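Local coordinates for Non-reducing end beta-L-arabinofuranosidase (Bacteroides thetaiotaomicron, PDB 5MQO), which probably acts as a glycoside hydrolase of family GH127 in the breakdown of plant pectin, as an aceric acidase, at residues Asp127-Ile130 against Ala131-Lys135; Gly209-Thr212 against Leu213-Ala216; Ala200-Val203 against His204-Thr208. One frame throughout, in Å; residues are numbered along the deposited sequence.

Contact 1: residues Asp127-Ile130 against Ala131-Lys135; sequences DNFI and ACVVK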
ATOM      1  N   ASP A 127      14.856   4.189 -23.350  1.00 84.11           N
ATOM      2  CA  ASP A 127      15.338   5.196 -24.308  1.00 83.80           C
ATOM      3  C   ASP A 127      14.455   5.341 -25.534  1.00 84.13           C
ATOM      4  O   ASP A 127      14.335   6.447 -26.065  1.00 83.62           O
ATOM      5  CB  ASP A 127      16.765   4.882 -24.770  1.00 85.45           C
ATOM      6  CG  ASP A 127      17.827   5.295 -23.759  1.00 85.20           C
ATOM      7  OD1 ASP A 127      17.531   6.011 -22.765  1.00 87.91           O
ATOM      8  OD2 ASP A 127      18.985   4.912 -23.985  1.00 81.44           O
ATOM      9  N   ASN A 128      13.846   4.245 -25.981  1.00 84.70           N
ATOM     10  CA  ASN A 128      12.840   4.322 -27.054  1.00 87.96           C
ATOM     11  C   ASN A 128      11.509   4.939 -26.613  1.00 86.68           C
ATOM     12  O   ASN A 128      10.918   5.724 -27.346  1.00 89.10           O
ATOM     13  CB  ASN A 128      12.609   2.957 -27.714  1.00 89.03           C
ATOM     14  CG  ASN A 128      13.677   2.637 -28.740  1.00 91.28           C
ATOM     15  OD1 ASN A 128      14.009   3.485 -29.580  1.00 92.88           O
ATOM     16  ND2 ASN A 128      14.236   1.425 -28.674  1.00 89.02           N
ATOM     17  N   PHE A 129      11.030   4.582 -25.430  1.00 86.78           N
ATOM     18  CA  PHE A 129       9.802   5.183 -24.911  1.00 84.24           C
ATOM     19  C   PHE A 129       9.978   6.693 -24.764  1.00 81.56           C
ATOM     20  O   PHE A 129       9.136   7.473 -25.210  1.00 79.77           O
ATOM     21  CB  PHE A 129       9.420   4.564 -23.567  1.00 83.30           C
ATOM     22  CG  PHE A 129       8.127   5.085 -23.024  1.00 82.62           C
ATOM     23  CD1 PHE A 129       6.919   4.569 -23.474  1.00 82.03           C
ATOM     24  CD2 PHE A 129       8.110   6.110 -22.087  1.00 80.05           C
ATOM     25  CE1 PHE A 129       5.715   5.059 -22.987  1.00 80.08           C
ATOM     26  CE2 PHE A 129       6.910   6.602 -21.603  1.00 79.29           C
ATOM     27  CZ  PHE A 129       5.712   6.080 -22.054  1.00 78.38           C
ATOM     28  N   ILE A 130      11.102   7.068 -24.162  1.00 79.91           N
ATOM     29  CA  ILE A 130      11.476   8.461 -23.927  1.00 80.97           C
ATOM     30  C   ILE A 130      11.621   9.274 -25.238  1.00 86.95           C
ATOM     31  O   ILE A 130      11.117  10.400 -25.329  1.00 92.01           O
ATOM     32  CB  ILE A 130      12.778   8.520 -23.098  1.00 78.45           C
ATOM     33  CG1 ILE A 130      12.528   7.958 -21.696  1.00 77.96           C
ATOM     34  CG2 ILE A 130      13.323   9.934 -23.003  1.00 77.23           C
ATOM     35  CD1 ILE A 130      13.781   7.468 -20.998  1.00 77.76           C
ATOM     36  N   ALA A 131      12.297   8.717 -26.244  1.00 88.85           N
ATOM     37  CA  ALA A 131      12.415   9.373 -27.562  1.00 88.33           C
ATOM     38  C   ALA A 131      11.067   9.791 -28.165  1.00 86.00           C
ATOM     39  O   ALA A 131      10.956  10.878 -28.725  1.00 87.86           O
ATOM     40  CB  ALA A 131      13.150   8.467 -28.535  1.00 89.84           C
ATOM     41  N   CYS A 132      10.063   8.920 -28.054  1.00 83.97           N
ATOM     42  CA  CYS A 132       8.700   9.216 -28.528  1.00 82.65           C
ATOM     43  C   CYS A 132       8.041  10.308 -27.713  1.00 81.48           C
ATOM     44  O   CYS A 132       7.334  11.157 -28.262  1.00 79.73           O
ATOM     45  CB  CYS A 132       7.800   7.984 -28.451  1.00 81.67           C
ATOM     46  SG  CYS A 132       8.337   6.582 -29.438  1.00 81.41           S
ATOM     47  N   VAL A 133       8.246  10.257 -26.399  1.00 80.49           N
ATOM     48  CA  VAL A 133       7.716  11.279 -25.496  1.00 79.65           C
ATOM     49  C   VAL A 133       8.322  12.648 -25.831  1.00 80.74           C
ATOM     50  O   VAL A 133       7.578  13.619 -26.008  1.00 79.82           O
ATOM     51  CB  VAL A 133       7.969  10.916 -24.014  1.00 78.17           C
ATOM     52  CG1 VAL A 133       7.673  12.092 -23.091  1.00 79.06           C
ATOM     53  CG2 VAL A 133       7.127   9.720 -23.604  1.00 76.99           C
ATOM     54  N   VAL A 134       9.655  12.703 -25.938  1.00 82.38           N
ATOM     55  CA  VAL A 134      10.392  13.966 -26.198  1.00 84.03           C
ATOM     56  C   VAL A 134      10.017  14.560 -27.561  1.00 86.20           C
ATOM     57  O   VAL A 134       9.828  15.770 -27.676  1.00 85.33           O
ATOM     58  CB  VAL A 134      11.940  13.779 -26.082  1.00 84.19           C
ATOM     59  CG1 VAL A 134      12.721  14.995 -26.602  1.00 85.17           C
ATOM     60  CG2 VAL A 134      12.333  13.502 -24.638  1.00 82.74           C
ATOM     61  N   LYS A 135       9.906  13.705 -28.578  1.00 89.18           N
ATOM     62  CA  LYS A 135       9.513  14.133 -29.924  1.00 91.62           C
ATOM     63  C   LYS A 135       8.120  14.819 -29.901  1.00 91.43           C
ATOM     64  O   LYS A 135       7.880  15.784 -30.639  1.00 91.52           O
ATOM     65  CB  LYS A 135       9.542  12.928 -30.887  1.00 95.16           C
ATOM     66  CG  LYS A 135       9.623  13.279 -32.374  1.00101.02           C
ATOM     67  CD  LYS A 135       9.659  12.036 -33.269  1.00103.02           C
ATOM     68  CE  LYS A 135       8.274  11.396 -33.380  1.00102.75           C
ATOM     69  NZ  LYS A 135       8.193  10.295 -34.376  1.00100.90           N
TER
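Phe129 meets Val133, and Ile130 meets Val134, each one turn further along the same alpha-helix, 120-136. The helix belongs to the GH127 catalytic domain, which in this family is an all-helical (alpha/alpha)6 barrel. Ile130 can be followed outward from its backbone. CB sits beside Ala131 N, as the backbone requires. There the chain forks. Ile130 CG2, anti to the backbone N, turns toward the following turn and touches Val134 CG2 at 4.0 Å. It also reaches Thr212. The other branch, CG1, takes the side beside the backbone N (chi1 -66°) and runs to Leu213. Its last carbon, CD1, ends against the ring of His204. Ile130 thus meets three neighbouring helices, since it also touches Met107 of helix 102-117.

Phe129 points another way. Its CG is anti to the backbone N, and the ring packs on Met103, Tyr104 and Met107 of helix 102-117. Val133 CG2 comes to the ring at a slant, 3.7 Å from Phe129 CE2. The backbone holds these pairs in step. Val134 N donates to Ile130 O at 2.8 Å, nearly straight, and Val133 N to Phe129 O at 3.2 Å. The bond from Cys132 N to Asn128 O is longer and weak. Val133 CG2 also lies 3.4 Å from Phe129 O.

Contact 2: residues Gly209-Thr212 against Leu213-Ala216; sequences GKTT and LFDA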
ATOM      1  N   GLY A 209      20.491   7.790 -14.039  1.00 66.69           N
ATOM      2  CA  GLY A 209      21.387   8.938 -14.093  1.00 66.36           C
ATOM      3  C   GLY A 209      21.033   9.917 -15.193  1.00 67.94           C
ATOM      4  O   GLY A 209      21.413  11.076 -15.117  1.00 65.37           O
ATOM      5  N   LYS A 210      20.271   9.473 -16.191  1.00 72.12           N
ATOM      6  CA  LYS A 210      20.049  10.251 -17.398  1.00 75.14           C
ATOM      7  C   LYS A 210      19.003  11.351 -17.205  1.00 76.39           C
ATOM      8  O   LYS A 210      17.976  11.169 -16.515  1.00 75.08           O
ATOM      9  CB  LYS A 210      19.598   9.346 -18.550  1.00 77.37           C
ATOM     10  CG  LYS A 210      20.544   8.205 -18.883  1.00 78.57           C
ATOM     11  CD  LYS A 210      20.166   7.574 -20.218  1.00 80.71           C
ATOM     12  CE  LYS A 210      20.877   6.246 -20.442  1.00 83.03           C
ATOM     13  NZ  LYS A 210      20.165   5.386 -21.431  1.00 84.44           N
ATOM     14  N   THR A 211      19.263  12.465 -17.889  1.00 75.33           N
ATOM     15  CA  THR A 211      18.413  13.648 -17.869  1.00 72.63           C
ATOM     16  C   THR A 211      17.378  13.696 -19.034  1.00 69.63           C
ATOM     17  O   THR A 211      16.622  14.658 -19.184  1.00 65.47           O
ATOM     18  CB  THR A 211      19.313  14.895 -17.874  1.00 74.07           C
ATOM     19  OG1 THR A 211      18.552  16.015 -17.414  1.00 83.56           O
ATOM     20  CG2 THR A 211      19.911  15.198 -19.293  1.00 74.62           C
ATOM     21  N   THR A 212      17.343  12.642 -19.842  1.00 70.19           N
ATOM     22  CA  THR A 212      16.525  12.601 -21.048  1.00 71.53           C
ATOM     23  C   THR A 212      15.001  12.738 -20.758  1.00 72.42           C
ATOM     24  O   THR A 212      14.347  13.620 -21.320  1.00 70.59           O
ATOM     25  CB  THR A 212      16.932  11.378 -21.951  1.00 72.73           C
ATOM     26  OG1 THR A 212      16.355  11.502 -23.254  1.00 76.18           O
ATOM     27  CG2 THR A 212      16.574  10.003 -21.359  1.00 72.12           C
ATOM     28  N   LEU A 213      14.454  11.922 -19.852  1.00 73.44           N
ATOM     29  CA  LEU A 213      13.028  12.022 -19.516  1.00 73.49           C
ATOM     30  C   LEU A 213      12.789  13.103 -18.475  1.00 73.47           C
ATOM     31  O   LEU A 213      11.753  13.773 -18.504  1.00 73.16           O
ATOM     32  CB  LEU A 213      12.452  10.692 -19.001  1.00 73.30           C
ATOM     33  CG  LEU A 213      10.919  10.707 -18.789  1.00 72.06           C
ATOM     34  CD1 LEU A 213      10.169  11.072 -20.059  1.00 71.68           C
ATOM     35  CD2 LEU A 213      10.397   9.393 -18.237  1.00 71.25           C
ATOM     36  N   PHE A 214      13.728  13.256 -17.546  1.00 71.20           N
ATOM     37  CA  PHE A 214      13.619  14.284 -16.504  1.00 69.93           C
ATOM     38  C   PHE A 214      13.336  15.686 -17.043  1.00 69.99           C
ATOM     39  O   PHE A 214      12.450  16.389 -16.544  1.00 69.14           O
ATOM     40  CB  PHE A 214      14.899  14.318 -15.684  1.00 70.46           C
ATOM     41  CG  PHE A 214      14.809  15.168 -14.455  1.00 70.61           C
ATOM     42  CD1 PHE A 214      13.872  14.889 -13.478  1.00 67.79           C
ATOM     43  CD2 PHE A 214      15.669  16.244 -14.270  1.00 72.21           C
ATOM     44  CE1 PHE A 214      13.792  15.648 -12.338  1.00 68.44           C
ATOM     45  CE2 PHE A 214      15.590  17.018 -13.126  1.00 73.65           C
ATOM     46  CZ  PHE A 214      14.652  16.713 -12.150  1.00 71.76           C
ATOM     47  N   ASP A 215      14.087  16.084 -18.071  1.00 72.16           N
ATOM     48  CA  ASP A 215      13.894  17.394 -18.710  1.00 71.55           C
ATOM     49  C   ASP A 215      12.499  17.498 -19.320  1.00 66.20           C
ATOM     50  O   ASP A 215      11.875  18.535 -19.221  1.00 64.18           O
ATOM     51  CB  ASP A 215      15.016  17.704 -19.729  1.00 75.01           C
ATOM     52  CG  ASP A 215      16.397  17.950 -19.047  1.00 77.60           C
ATOM     53  OD1 ASP A 215      16.470  18.628 -17.997  1.00 81.48           O
ATOM     54  OD2 ASP A 215      17.422  17.483 -19.572  1.00 76.20           O
ATOM     55  N   ALA A 216      11.987  16.411 -19.884  1.00 65.38           N
ATOM     56  CA  ALA A 216      10.567  16.357 -20.304  1.00 65.77           C
ATOM     57  C   ALA A 216       9.608  16.598 -19.145  1.00 63.41           C
ATOM     58  O   ALA A 216       8.626  17.302 -19.290  1.00 66.08           O
ATOM     59  CB  ALA A 216      10.223  15.038 -20.994  1.00 65.45           C
TER
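Thr211 and Asp215 are joined twice where the loop 209-212 runs into helix 212-230. One link is between main chains, Asp215 N to Thr211 O, at 3.1 Å. The other is between side chains: the Thr211 hydroxyl, OG1, donates to Asp215 OD2 at 2.8 Å. It meets that oxygen from above the carboxylate, about 53° out of its plane.

The torsions of both residues serve this bond. Thr211 holds OG1 anti to its own nitrogen (chi1 -161°), which leaves the CG2 methyl in the crowded position between N and C. Thr211 CG2 lies 3.4 Å from Asp215 OD2. Asp215 turns its carboxyl group beside its backbone N (chi1 -69°), back toward Thr211. Thr211 OG1 also sits at the edge of the Phe214 ring, near its plane, 4.3 Å from Phe214 CD2. The Phe214 ring itself stacks with His205.

Just before, Gly209 has positive phi after helix 192-208. A side chain there would collide with the preceding carbonyl O. Lys210 stretches away from this turn, and its NZ forms salt bridges with Asp127 and Asp123 of helix 120-136.

Asp215 OD2 also lies 3.0 Å from Thr211 O, and both are acceptors. Each has its own donor, Thr211 OG1 for OD2 and Asp215 N for Thr211 O, which probably offsets their repulsion, and a negative carboxylate is likely to be favoured this close to a helix N terminus.

Contact 3: residues Ala200-Val203 against His204-Thr208; sequences AGIV and HHRAT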
ATOM      1  N   ALA A 200       7.317   9.698 -13.542  1.00 60.00           N
ATOM      2  CA  ALA A 200       8.063   8.804 -14.437  1.00 59.82           C
ATOM      3  C   ALA A 200       9.468   9.336 -14.696  1.00 57.75           C
ATOM      4  O   ALA A 200      10.446   8.580 -14.731  1.00 57.86           O
ATOM      5  CB  ALA A 200       7.320   8.593 -15.753  1.00 58.96           C
ATOM      6  N   GLY A 201       9.552  10.640 -14.857  1.00 55.29           N
ATOM      7  CA  GLY A 201      10.805  11.284 -15.152  1.00 58.40           C
ATOM      8  C   GLY A 201      11.733  11.332 -13.967  1.00 60.00           C
ATOM      9  O   GLY A 201      12.946  11.137 -14.136  1.00 60.25           O
ATOM     10  N   ILE A 202      11.176  11.602 -12.776  1.00 59.37           N
ATOM     11  CA  ILE A 202      11.974  11.648 -11.540  1.00 59.69           C
ATOM     12  C   ILE A 202      12.585  10.256 -11.290  1.00 60.62           C
ATOM     13  O   ILE A 202      13.791  10.108 -11.095  1.00 59.90           O
ATOM     14  CB  ILE A 202      11.115  12.038 -10.323  1.00 59.53           C
ATOM     15  CG1 ILE A 202      10.634  13.471 -10.422  1.00 60.21           C
ATOM     16  CG2 ILE A 202      11.870  11.866  -8.993  1.00 59.95           C
ATOM     17  CD1 ILE A 202       9.358  13.662  -9.623  1.00 61.14           C
ATOM     18  N   VAL A 203      11.717   9.250 -11.309  1.00 60.12           N
ATOM     19  CA  VAL A 203      12.106   7.868 -11.084  1.00 59.97           C
ATOM     20  C   VAL A 203      13.127   7.406 -12.130  1.00 59.34           C
ATOM     21  O   VAL A 203      14.089   6.711 -11.795  1.00 56.12           O
ATOM     22  CB  VAL A 203      10.867   6.953 -11.080  1.00 60.53           C
ATOM     23  CG1 VAL A 203      11.259   5.482 -11.055  1.00 62.05           C
ATOM     24  CG2 VAL A 203       9.973   7.283  -9.885  1.00 61.40           C
ATOM     25  N   HIS A 204      12.921   7.794 -13.383  1.00 58.81           N
ATOM     26  CA  HIS A 204      13.870   7.432 -14.407  1.00 62.54           C
ATOM     27  C   HIS A 204      15.245   8.057 -14.141  1.00 60.66           C
ATOM     28  O   HIS A 204      16.261   7.380 -14.248  1.00 57.87           O
ATOM     29  CB  HIS A 204      13.382   7.835 -15.789  1.00 66.58           C
ATOM     30  CG  HIS A 204      14.368   7.529 -16.864  1.00 67.91           C
ATOM     31  ND1 HIS A 204      15.238   8.475 -17.366  1.00 70.58           N
ATOM     32  CD2 HIS A 204      14.665   6.367 -17.485  1.00 68.09           C
ATOM     33  CE1 HIS A 204      16.014   7.909 -18.272  1.00 71.60           C
ATOM     34  NE2 HIS A 204      15.686   6.632 -18.366  1.00 71.70           N
ATOM     35  N   HIS A 205      15.251   9.343 -13.798  1.00 60.76           N
ATOM     36  CA  HIS A 205      16.477  10.086 -13.448  1.00 61.71           C
ATOM     37  C   HIS A 205      17.252   9.420 -12.328  1.00 60.60           C
ATOM     38  O   HIS A 205      18.453   9.233 -12.412  1.00 62.29           O
ATOM     39  CB  HIS A 205      16.119  11.501 -13.015  1.00 63.27           C
ATOM     40  CG  HIS A 205      17.297  12.354 -12.662  1.00 68.29           C
ATOM     41  ND1 HIS A 205      18.408  12.468 -13.474  1.00 70.47           N
ATOM     42  CD2 HIS A 205      17.518  13.174 -11.606  1.00 69.82           C
ATOM     43  CE1 HIS A 205      19.270  13.305 -12.923  1.00 70.50           C
ATOM     44  NE2 HIS A 205      18.755  13.750 -11.793  1.00 70.87           N
ATOM     45  N   ARG A 206      16.533   9.053 -11.285  1.00 60.37           N
ATOM     46  CA  ARG A 206      17.109   8.454 -10.102  1.00 58.84           C
ATOM     47  C   ARG A 206      17.704   7.066 -10.349  1.00 59.49           C
ATOM     48  O   ARG A 206      18.656   6.689  -9.680  1.00 59.38           O
ATOM     49  CB  ARG A 206      16.050   8.444  -8.993  1.00 59.46           C
ATOM     50  CG  ARG A 206      15.737   9.870  -8.516  1.00 60.85           C
ATOM     51  CD  ARG A 206      14.785   9.925  -7.329  1.00 60.96           C
ATOM     52  NE  ARG A 206      14.552  11.307  -6.895  1.00 60.37           N
ATOM     53  CZ  ARG A 206      13.516  11.734  -6.169  1.00 59.91           C
ATOM     54  NH1 ARG A 206      12.558  10.907  -5.764  1.00 62.72           N
ATOM     55  NH2 ARG A 206      13.424  13.015  -5.854  1.00 59.67           N
ATOM     56  N   ALA A 207      17.158   6.331 -11.320  1.00 60.11           N
ATOM     57  CA  ALA A 207      17.563   4.964 -11.623  1.00 59.90           C
ATOM     58  C   ALA A 207      18.703   4.862 -12.618  1.00 61.32           C
ATOM     59  O   ALA A 207      19.552   3.991 -12.454  1.00 63.26           O
ATOM     60  CB  ALA A 207      16.374   4.180 -12.152  1.00 59.57           C
ATOM     61  N   THR A 208      18.680   5.699 -13.660  1.00 60.82           N
ATOM     62  CA  THR A 208      19.615   5.631 -14.787  1.00 61.88           C
ATOM     63  C   THR A 208      20.720   6.694 -14.754  1.00 65.56           C
ATOM     64  O   THR A 208      21.754   6.548 -15.408  1.00 67.78           O
ATOM     65  CB  THR A 208      18.880   5.801 -16.144  1.00 63.86           C
ATOM     66  OG1 THR A 208      18.420   7.160 -16.328  1.00 62.93           O
ATOM     67  CG2 THR A 208      17.694   4.831 -16.256  1.00 64.99           C
TER
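This is a buried contact within one helix, 192-208, where Ile202 and Arg206 lie side by side one turn apart near its C-terminal end. The two side chains point the same way. CG2 of Ile202 sits over the centre of the Arg206 guanidinium, 3.2 Å above its plane, and is 3.3 Å from Arg206 CZ. Arg206 reaches this position with its chain extended from CG to NE, after CG has turned beside the backbone N (chi1 -68°). Arg206 CG passes 3.2 Å from Ile202 O. The same carbonyl accepts the main-chain bond from Arg206 N at 2.9 Å.

The helix lies in the GH127 catalytic domain, probably as part of its (alpha/alpha)6 barrel, as in relatives. Its neighbour 243-255 supplies Glu250, whose carboxylate forms a salt bridge with Arg206 NH1. Ile202 touches Glu250 as well. With an alanine here in place of Arg206, the Glu250 carboxylate is likely to lose this charged mate, and Ile202 CG2 the flat group packed against it.

Toward helices 102-117 and 120-136, His204 packs on Met107 and Met126. Thr208, the last residue of the helix, comes back to His204. The Thr208 hydroxyl, OG1, donates to His204 O at 3.0 Å, from above the carbonyl plane, and Thr208 N bonds to the same oxygen. The bond from Ala207 N to Val203 O, 3.1 Å, is weak. Thr208 OG1 also accepts from Lys210 N, and it lies 3.2 Å above one face of the His204 ring, offset toward the rim.

In the fold
Contact 1 comes first along the chain, in helix 120-136. After the unmodelled residues 151-188, contact 3 follows in helix 192-208, and contact 2 carries straight on through the turn into helix 212-230. Each contact lies in one continuous run, so none encloses a long loop. They stand in series and neither nest nor cross. In space they converge. The centres of contacts 2 and 3 are about 7 Å apart, and Leu213 CD2 packs on Ala200 and Gly201 across the helical hairpin. The centre of contact 1 is about 11 Å from that of contact 2 and about 14 Å from that of contact 3. Together they tie three catalytic-domain helices, consecutive in the modelled chain.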